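Local structure of amidase (Bacillus anthracis, 5EWQ) at residues A[63-68]-A[99-103]; A[19-23]-A[88-92]; A[354-358]-A[427-432]. The protein probably hydrolyses a carboxylic amide to the acid and ammonia, as enzymes of the amidase signature family do. All coordinates share one frame; numbering follows the deposited sequence.

Interaction 1: A[63-68]-A[99-103]; sequences SYEELT and ARKLD
Two pairs of flat groups meet between the helices: the Tyr64 ring with the Asp103 carboxylate, and the Arg100 guanidinium with the Glu65 carboxylate. The planes of ring and carboxylate are nearly parallel, 12° apart, and Asp103 OD1 nears the CD2 side of the ring obliquely, neither over a face nor at the edge. Leu102 O sits at the ring edge, close to its plane, and also bonds to Tyr115 OH; Leu102 CB packs near the same ring carbon. The far end of the ring points elsewhere, its hydroxyl bonding to Gln54 in helix 50-58.

The Arg100 guanidinium receives Glu65 OE1 at its edge and in plane, through NE, in a salt bridge with NE to OE1 at 2.7 Å. The two planes stand almost perpendicular, 89° apart, and NE comes to OE1 from above the carboxylate plane. Both chains are extended: with CG placed opposite the backbone N, the Glu65 side chain runs out across the Arg100 side chain, whose CG lies 3.5 Å from Glu65 OE2.

Asp103 forms a two-pronged grip on the start of helix 64-79. Tyr64 N donates to OD1 and Glu65 N to OD2, each at 3.0 Å, and both oxygens use their syn lone pairs. The positive end of the helix dipole would be expected to stabilise the Asp103 carboxylate. Ser63, at the N-cap, adds a weak bond from Glu66 N to its OG. Between the helices, Ala99 CB fits against Thr68 OG1 at 3.6 Å; that hydroxyl donates to Tyr64 O.

In this near-antiparallel helix pair, 153° between directions, an aspartate near the C-terminal end of helix 95-104 binds the first two backbone amides of its neighbour, beside the N-cap Ser63. Helices 64-79 and 95-104 flank strand 88-91 in sequence, a helix-strand-helix succession at one border of the mixed sheet of the amidase fold.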
loop_
_atom_site.group_PDB
_atom_site.type_symbol
_atom_site.label_atom_id
_atom_site.label_comp_id
_atom_site.label_asym_id
_atom_site.label_seq_id
_atom_site.Cartn_x
_atom_site.Cartn_y
_atom_site.Cartn_z
ATOM N N SER A 63 21.703 3.778 15.310
ATOM C CA SER A 63 20.659 4.353 16.148
ATOM C C SER A 63 19.460 4.753 15.293
ATOM O O SER A 63 19.521 4.706 14.063
ATOM C CB SER A 63 21.188 5.560 16.924
ATOM O OG SER A 63 21.604 6.591 16.045
ATOM N N TYR A 64 18.371 5.145 15.946
ATOM C CA TYR A 64 17.164 5.556 15.238
ATOM C C TYR A 64 17.378 6.870 14.493
ATOM O O TYR A 64 16.833 7.074 13.408
ATOM C CB TYR A 64 15.992 5.688 16.212
ATOM C CG TYR A 64 15.486 4.363 16.734
ATOM C CD1 TYR A 64 15.283 3.289 15.878
ATOM C CD2 TYR A 64 15.221 4.182 18.085
ATOM C CE1 TYR A 64 14.821 2.076 16.349
ATOM C CE2 TYR A 64 14.762 2.972 18.568
ATOM C CZ TYR A 64 14.564 1.923 17.696
ATOM O OH TYR A 64 14.106 0.715 18.171
ATOM N N GLU A 65 18.176 7.756 15.081
ATOM C CA GLU A 65 18.494 9.033 14.455
ATOM C C GLU A 65 19.302 8.819 13.179
ATOM O O GLU A 65 19.073 9.484 12.168
ATOM C CB GLU A 65 19.263 9.931 15.426
ATOM C CG GLU A 65 19.611 11.298 14.862
ATOM C CD GLU A 65 20.407 12.143 15.836
ATOM O OE1 GLU A 65 20.754 13.290 15.481
ATOM O OE2 GLU A 65 20.685 11.664 16.955
ATOM N N GLU A 66 20.245 7.884 13.235
ATOM C CA GLU A 66 21.051 7.535 12.071
ATOM C C GLU A 66 20.200 6.865 11.000
ATOM O O GLU A 66 20.360 7.132 9.810
ATOM C CB GLU A 66 22.207 6.617 12.469
ATOM C CG GLU A 66 23.295 7.293 13.283
ATOM C CD GLU A 66 24.380 6.325 13.712
ATOM O OE1 GLU A 66 24.098 5.454 14.561
ATOM O OE2 GLU A 66 25.512 6.432 13.197
ATOM N N LEU A 67 19.296 5.992 11.436
ATOM C CA LEU A 67 18.410 5.275 10.526
ATOM C C LEU A 67 17.521 6.240 9.750
ATOM O O LEU A 67 17.320 6.083 8.546
ATOM C CB LEU A 67 17.549 4.272 11.298
ATOM C CG LEU A 67 16.572 3.435 10.472
ATOM C CD1 LEU A 67 17.320 2.581 9.462
ATOM C CD2 LEU A 67 15.711 2.569 11.376
ATOM N N THR A 68 16.995 7.240 10.449
ATOM C CA THR A 68 16.146 8.247 9.827
ATOM C C THR A 68 16.956 9.120 8.873
ATOM O O THR A 68 16.475 9.502 7.806
ATOM C CB THR A 68 15.461 9.135 10.887
ATOM O OG1 THR A 68 14.714 8.311 11.791
ATOM C CG2 THR A 68 14.523 10.137 10.229
ATOM N N ALA A 99 12.839 10.925 16.393
ATOM C CA ALA A 99 13.777 9.807 16.343
ATOM C C ALA A 99 14.749 9.832 17.519
ATOM O O ALA A 99 15.025 8.798 18.126
ATOM C CB ALA A 99 14.542 9.816 15.029
ATOM N N ARG A 100 15.267 11.016 17.831
ATOM C CA ARG A 100 16.206 11.172 18.937
ATOM C C ARG A 100 15.535 10.864 20.270
ATOM O O ARG A 100 16.151 10.291 21.168
ATOM C CB ARG A 100 16.788 12.588 18.960
ATOM C CG ARG A 100 17.550 12.974 17.702
ATOM C CD ARG A 100 18.225 14.328 17.860
ATOM N NE ARG A 100 18.813 14.800 16.609
ATOM C CZ ARG A 100 18.294 15.766 15.856
ATOM N NH1 ARG A 100 17.176 16.374 16.231
ATOM N NH2 ARG A 100 18.897 16.130 14.732
ATOM N N LYS A 101 14.267 11.247 20.392
ATOM C CA LYS A 101 13.506 11.005 21.612
ATOM C C LYS A 101 13.242 9.514 21.800
ATOM O O LYS A 101 13.157 9.025 22.926
ATOM C CB LYS A 101 12.187 11.780 21.585
ATOM C CG LYS A 101 11.400 11.714 22.884
ATOM C CD LYS A 101 10.141 12.564 22.816
ATOM C CE LYS A 101 9.373 12.513 24.128
ATOM N NZ LYS A 101 8.146 13.355 24.091
ATOM N N LEU A 102 13.117 8.795 20.688
ATOM C CA LEU A 102 12.919 7.351 20.730
ATOM C C LEU A 102 14.228 6.635 21.048
ATOM O O LEU A 102 14.224 5.488 21.493
ATOM C CB LEU A 102 12.344 6.849 19.406
ATOM C CG LEU A 102 10.902 7.265 19.106
ATOM C CD1 LEU A 102 10.519 6.904 17.680
ATOM C CD2 LEU A 102 9.941 6.629 20.101
ATOM N N ASP A 103 15.344 7.318 20.816
ATOM C CA ASP A 103 16.655 6.789 21.171
ATOM C C ASP A 103 16.917 6.952 22.663
ATOM O O ASP A 103 17.532 6.093 23.295
ATOM C CB ASP A 103 17.757 7.481 20.366
ATOM C CG ASP A 103 17.979 6.841 19.010
ATOM O OD1 ASP A 103 17.868 5.602 18.913
ATOM O OD2 ASP A 103 18.269 7.577 18.043
#

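Interaction 2: A[19-23]-A[88-92]; sequences KERVL and VTEIN
Arg21 reaches from helix 20-28 over the backbone of strand 88-91 to the carboxylate of Glu90. Its CB is directed at the strand, and CG, set trans to the backbone N (chi1 175°), comes 3.6 Å from Glu90 OE1. CD passes beside Thr89 O, and here the chain bends. NE turns back to a salt bridge with Asp18, three residues earlier. Beyond CZ, NH1 donates to both oxygens of Glu90, OE1 at 3.2 Å and OE2 at 3.1 Å, neither bond straight. Each oxygen offers its syn lone pair, and the carboxylate stands steeply across the guanidinium, planes 81° apart. NH2 ends on Asp142, in another salt bridge.

Next to this polar arm, Val22 supplies the apolar half. Its CG1 meets Ile91 CG1 at 3.6 Å, while CG2 sits over Val88 O and reaches Val88 CG1 at 4.2 Å. Ile75 of helix 64-79 also touches Val22, Val88 and Ile91. The strand carries a classic beta bulge, Thr89 and Glu90 both facing Lys165.

The buried Glu90 carboxylate is probably kept ionised by Arg21, while Asp18 and Asp142 share the same guanidinium, so the N-terminal helix is tied to the edge strand by charge as well as by packing.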
loop_
_atom_site.group_PDB
_atom_site.type_symbol
_atom_site.label_atom_id
_atom_site.label_comp_id
_atom_site.label_asym_id
_atom_site.label_seq_id
_atom_site.Cartn_x
_atom_site.Cartn_y
_atom_site.Cartn_z
ATOM N N LYS A 19 9.128 20.605 -5.733
ATOM C CA LYS A 19 10.237 19.774 -5.279
ATOM C C LYS A 19 10.733 20.188 -3.894
ATOM O O LYS A 19 11.219 19.357 -3.126
ATOM C CB LYS A 19 11.384 19.831 -6.291
ATOM C CG LYS A 19 12.486 18.821 -6.034
ATOM C CD LYS A 19 12.724 17.944 -7.252
ATOM C CE LYS A 19 13.235 18.756 -8.430
ATOM N NZ LYS A 19 13.558 17.890 -9.597
ATOM N N GLU A 20 10.596 21.471 -3.574
ATOM C CA GLU A 20 11.077 21.997 -2.299
ATOM C C GLU A 20 10.173 21.606 -1.132
ATOM O O GLU A 20 10.496 21.866 0.027
ATOM C CB GLU A 20 11.211 23.519 -2.368
ATOM C CG GLU A 20 12.301 23.996 -3.312
ATOM C CD GLU A 20 13.684 23.537 -2.888
ATOM O OE1 GLU A 20 13.931 23.426 -1.668
ATOM O OE2 GLU A 20 14.524 23.282 -3.776
ATOM N N ARG A 21 9.042 20.983 -1.443
ATOM C CA ARG A 21 8.130 20.485 -0.419
ATOM C C ARG A 21 8.776 19.346 0.363
ATOM O O ARG A 21 8.512 19.162 1.552
ATOM C CB ARG A 21 6.818 20.021 -1.056
ATOM C CG ARG A 21 5.843 19.361 -0.094
ATOM C CD ARG A 21 4.593 18.882 -0.818
ATOM N NE ARG A 21 3.741 19.988 -1.238
ATOM C CZ ARG A 21 2.730 20.462 -0.516
ATOM N NH1 ARG A 21 2.446 19.924 0.663
ATOM N NH2 ARG A 21 2.003 21.473 -0.974
ATOM N N VAL A 22 9.632 18.589 -0.315
ATOM C CA VAL A 22 10.291 17.433 0.280
ATOM C C VAL A 22 11.730 17.750 0.683
ATOM O O VAL A 22 12.188 17.346 1.753
ATOM C CB VAL A 22 10.282 16.232 -0.692
ATOM C CG1 VAL A 22 11.109 15.081 -0.140
ATOM C CG2 VAL A 22 8.855 15.787 -0.964
ATOM N N LEU A 23 12.432 18.490 -0.170
ATOM C CA LEU A 23 13.847 18.784 0.045
ATOM C C LEU A 23 14.103 19.656 1.272
ATOM O O LEU A 23 15.022 19.388 2.046
ATOM C CB LEU A 23 14.438 19.458 -1.195
ATOM C CG LEU A 23 14.551 18.583 -2.444
ATOM C CD1 LEU A 23 15.165 19.369 -3.591
ATOM C CD2 LEU A 23 15.366 17.334 -2.147
ATOM N N VAL A 88 7.644 10.454 -3.000
ATOM C CA VAL A 88 7.378 11.041 -1.693
ATOM C C VAL A 88 6.700 12.400 -1.826
ATOM O O VAL A 88 7.221 13.301 -2.483
ATOM C CB VAL A 88 8.673 11.200 -0.876
ATOM C CG1 VAL A 88 8.377 11.840 0.468
ATOM C CG2 VAL A 88 9.349 9.851 -0.694
ATOM N N THR A 89 5.534 12.540 -1.201
ATOM C CA THR A 89 4.800 13.799 -1.234
ATOM C C THR A 89 5.168 14.690 -0.056
ATOM O O THR A 89 5.367 15.892 -0.216
ATOM C CB THR A 89 3.276 13.573 -1.221
ATOM O OG1 THR A 89 2.928 12.705 -0.135
ATOM C CG2 THR A 89 2.814 12.955 -2.529
ATOM N N GLU A 90 5.258 14.095 1.127
ATOM C CA GLU A 90 5.508 14.865 2.336
ATOM C C GLU A 90 6.610 14.252 3.193
ATOM O O GLU A 90 6.819 13.039 3.182
ATOM C CB GLU A 90 4.224 14.988 3.157
ATOM C CG GLU A 90 4.036 16.346 3.803
ATOM C CD GLU A 90 3.687 17.421 2.792
ATOM O OE1 GLU A 90 4.105 18.584 2.989
ATOM O OE2 GLU A 90 2.992 17.105 1.802
ATOM N N ILE A 91 7.313 15.104 3.931
ATOM C CA ILE A 91 8.338 14.660 4.869
ATOM C C ILE A 91 8.113 15.305 6.229
ATOM O O ILE A 91 7.959 16.521 6.326
ATOM C CB ILE A 91 9.758 14.999 4.370
ATOM C CG1 ILE A 91 10.138 14.103 3.191
ATOM C CG2 ILE A 91 10.775 14.836 5.491
ATOM C CD1 ILE A 91 10.270 12.640 3.552
ATOM N N ASN A 92 8.081 14.485 7.275
ATOM C CA ASN A 92 7.947 14.982 8.638
ATOM C C ASN A 92 9.147 15.845 9.018
ATOM O O ASN A 92 10.276 15.357 9.058
ATOM C CB ASN A 92 7.798 13.814 9.617
ATOM C CG ASN A 92 7.326 14.251 10.995
ATOM O OD1 ASN A 92 7.504 15.402 11.396
ATOM N ND2 ASN A 92 6.722 13.325 11.731
#

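Interaction 3: A[354-358]-A[427-432]; sequences NGGVD and TSQENA
Asn431 and Ser428, about one helical turn apart on helix 418-437, hold the loop 354-358 by two hydrogen bonds. Asn431 ND2 donates to Gly355 O at 3.1 Å, with an N-H...O angle of 158°; the carbonyl oxygen lies in the amide plane, whereas the donor is tilted from the carbonyl's own plane. Farther along the loop, Asp358 N donates to Ser428 OG, also at 3.1 Å. Ser428 OG, placed beside its backbone N, bonds in addition to Val424 O one turn earlier, so the hydroxyl serves both the loop and its own helix.

Asp358 sends its carboxylate the other way, to Thr362 N in the first turn of helix 360-377. The loop is thus the connection from edge strand 345-347 to helix 360-377 in the alpha/beta amidase fold, laid against helix 418-437.

Between the two bonds the loop turns at Gly356 (phi 74°), whose CA lies 3.6 Å from Asn431 ND2, and Gly356 O passes 3.4 Å from Ser428 OG. Val357 supplies the apolar filling: its CG2 lies along Asn431 CB at 3.8 Å, the two side chains running past each other in opposite directions, and reaches Ala432 CB at 4.3 Å. Leu457 and Leu458 of helix 457-462 also pack on Val357, while Ala432 touches Ala462.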
loop_
_atom_site.group_PDB
_atom_site.type_symbol
_atom_site.label_atom_id
_atom_site.label_comp_id
_atom_site.label_asym_id
_atom_site.label_seq_id
_atom_site.Cartn_x
_atom_site.Cartn_y
_atom_site.Cartn_z
ATOM N N ASN A 354 -16.343 -13.755 -13.175
ATOM C CA ASN A 354 -16.741 -12.421 -12.747
ATOM C C ASN A 354 -18.129 -12.055 -13.260
ATOM O O ASN A 354 -18.268 -11.255 -14.184
ATOM C CB ASN A 354 -15.720 -11.382 -13.218
ATOM C CG ASN A 354 -14.318 -11.673 -12.719
ATOM O OD1 ASN A 354 -14.135 -12.245 -11.646
ATOM N ND2 ASN A 354 -13.319 -11.278 -13.500
ATOM N N GLY A 355 -19.153 -12.650 -12.658
ATOM C CA GLY A 355 -20.523 -12.400 -13.064
ATOM C C GLY A 355 -21.357 -11.780 -11.961
ATOM O O GLY A 355 -21.383 -12.276 -10.835
ATOM N N GLY A 356 -22.037 -10.685 -12.284
ATOM C CA GLY A 356 -22.907 -10.016 -11.334
ATOM C C GLY A 356 -22.157 -9.250 -10.260
ATOM O O GLY A 356 -22.767 -8.684 -9.353
ATOM N N VAL A 357 -20.833 -9.233 -10.362
ATOM C CA VAL A 357 -20.000 -8.521 -9.401
ATOM C C VAL A 357 -19.601 -7.155 -9.950
ATOM O O VAL A 357 -18.652 -7.037 -10.725
ATOM C CB VAL A 357 -18.735 -9.325 -9.045
ATOM C CG1 VAL A 357 -17.932 -8.606 -7.973
ATOM C CG2 VAL A 357 -19.114 -10.724 -8.583
ATOM N N ASP A 358 -20.339 -6.126 -9.546
ATOM C CA ASP A 358 -20.113 -4.774 -10.044
ATOM C C ASP A 358 -19.032 -4.055 -9.242
ATOM O O ASP A 358 -18.834 -4.334 -8.060
ATOM C CB ASP A 358 -21.417 -3.975 -10.010
ATOM C CG ASP A 358 -21.242 -2.547 -10.490
ATOM O OD1 ASP A 358 -21.403 -2.304 -11.705
ATOM O OD2 ASP A 358 -20.942 -1.671 -9.653
ATOM N N THR A 427 -25.936 -7.921 -4.056
ATOM C CA THR A 427 -25.802 -9.008 -5.019
ATOM C C THR A 427 -24.341 -9.298 -5.347
ATOM O O THR A 427 -23.971 -10.443 -5.604
ATOM C CB THR A 427 -26.554 -8.700 -6.327
ATOM O OG1 THR A 427 -26.035 -7.497 -6.910
ATOM C CG2 THR A 427 -28.041 -8.525 -6.059
ATOM N N SER A 428 -23.514 -8.258 -5.335
ATOM C CA SER A 428 -22.100 -8.402 -5.665
ATOM C C SER A 428 -21.343 -9.178 -4.591
ATOM O O SER A 428 -20.526 -10.045 -4.904
ATOM C CB SER A 428 -21.455 -7.029 -5.867
ATOM O OG SER A 428 -22.062 -6.335 -6.941
ATOM N N GLN A 429 -21.618 -8.862 -3.329
ATOM C CA GLN A 429 -20.948 -9.524 -2.215
ATOM C C GLN A 429 -21.303 -11.004 -2.143
ATOM O O GLN A 429 -20.437 -11.845 -1.907
ATOM C CB GLN A 429 -21.300 -8.842 -0.890
ATOM C CG GLN A 429 -20.707 -7.452 -0.722
ATOM C CD GLN A 429 -20.913 -6.898 0.675
ATOM O OE1 GLN A 429 -21.255 -7.632 1.602
ATOM N NE2 GLN A 429 -20.708 -5.596 0.831
ATOM N N GLU A 430 -22.578 -11.319 -2.350
ATOM C CA GLU A 430 -23.048 -12.697 -2.277
ATOM C C GLU A 430 -22.509 -13.544 -3.426
ATOM O O GLU A 430 -22.309 -14.748 -3.276
ATOM C CB GLU A 430 -24.578 -12.738 -2.265
ATOM C CG GLU A 430 -25.199 -12.204 -0.985
ATOM C CD GLU A 430 -26.714 -12.221 -1.017
ATOM O OE1 GLU A 430 -27.288 -12.137 -2.124
ATOM O OE2 GLU A 430 -27.332 -12.321 0.064
ATOM N N ASN A 431 -22.273 -12.911 -4.571
ATOM C CA ASN A 431 -21.716 -13.608 -5.726
ATOM C C ASN A 431 -20.234 -13.919 -5.547
ATOM O O ASN A 431 -19.798 -15.052 -5.753
ATOM C CB ASN A 431 -21.921 -12.784 -6.999
ATOM C CG ASN A 431 -23.366 -12.763 -7.455
ATOM O OD1 ASN A 431 -24.273 -13.096 -6.694
ATOM N ND2 ASN A 431 -23.587 -12.367 -8.703
ATOM N N ALA A 432 -19.468 -12.903 -5.161
ATOM C CA ALA A 432 -18.026 -13.045 -4.993
ATOM C C ALA A 432 -17.681 -13.989 -3.845
ATOM O O ALA A 432 -16.763 -14.803 -3.955
ATOM C CB ALA A 432 -17.387 -11.684 -4.766
#

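Interactions 1 and 2 belong to one neighbourhood, their centres about 20 Å apart, without touching (nearest atoms about 7 Å). Three of their four elements follow one another in the chain: strand 88-91 comes after helix 64-79 and before helix 95-104. Interaction 3 lies across the chain's centre, with its own centre about 48 Å from that of interaction 1 and 41 Å from that of interaction 2, in the loop that follows strand 345-347, the other border of the mixed sheet. Interaction 2 is the most buried and relies on a charge cluster beside aliphatic packing; interaction 1, partly buried, joins capping with a salt bridge; interaction 3, nearer the surface, uses neutral hydrogen bonds.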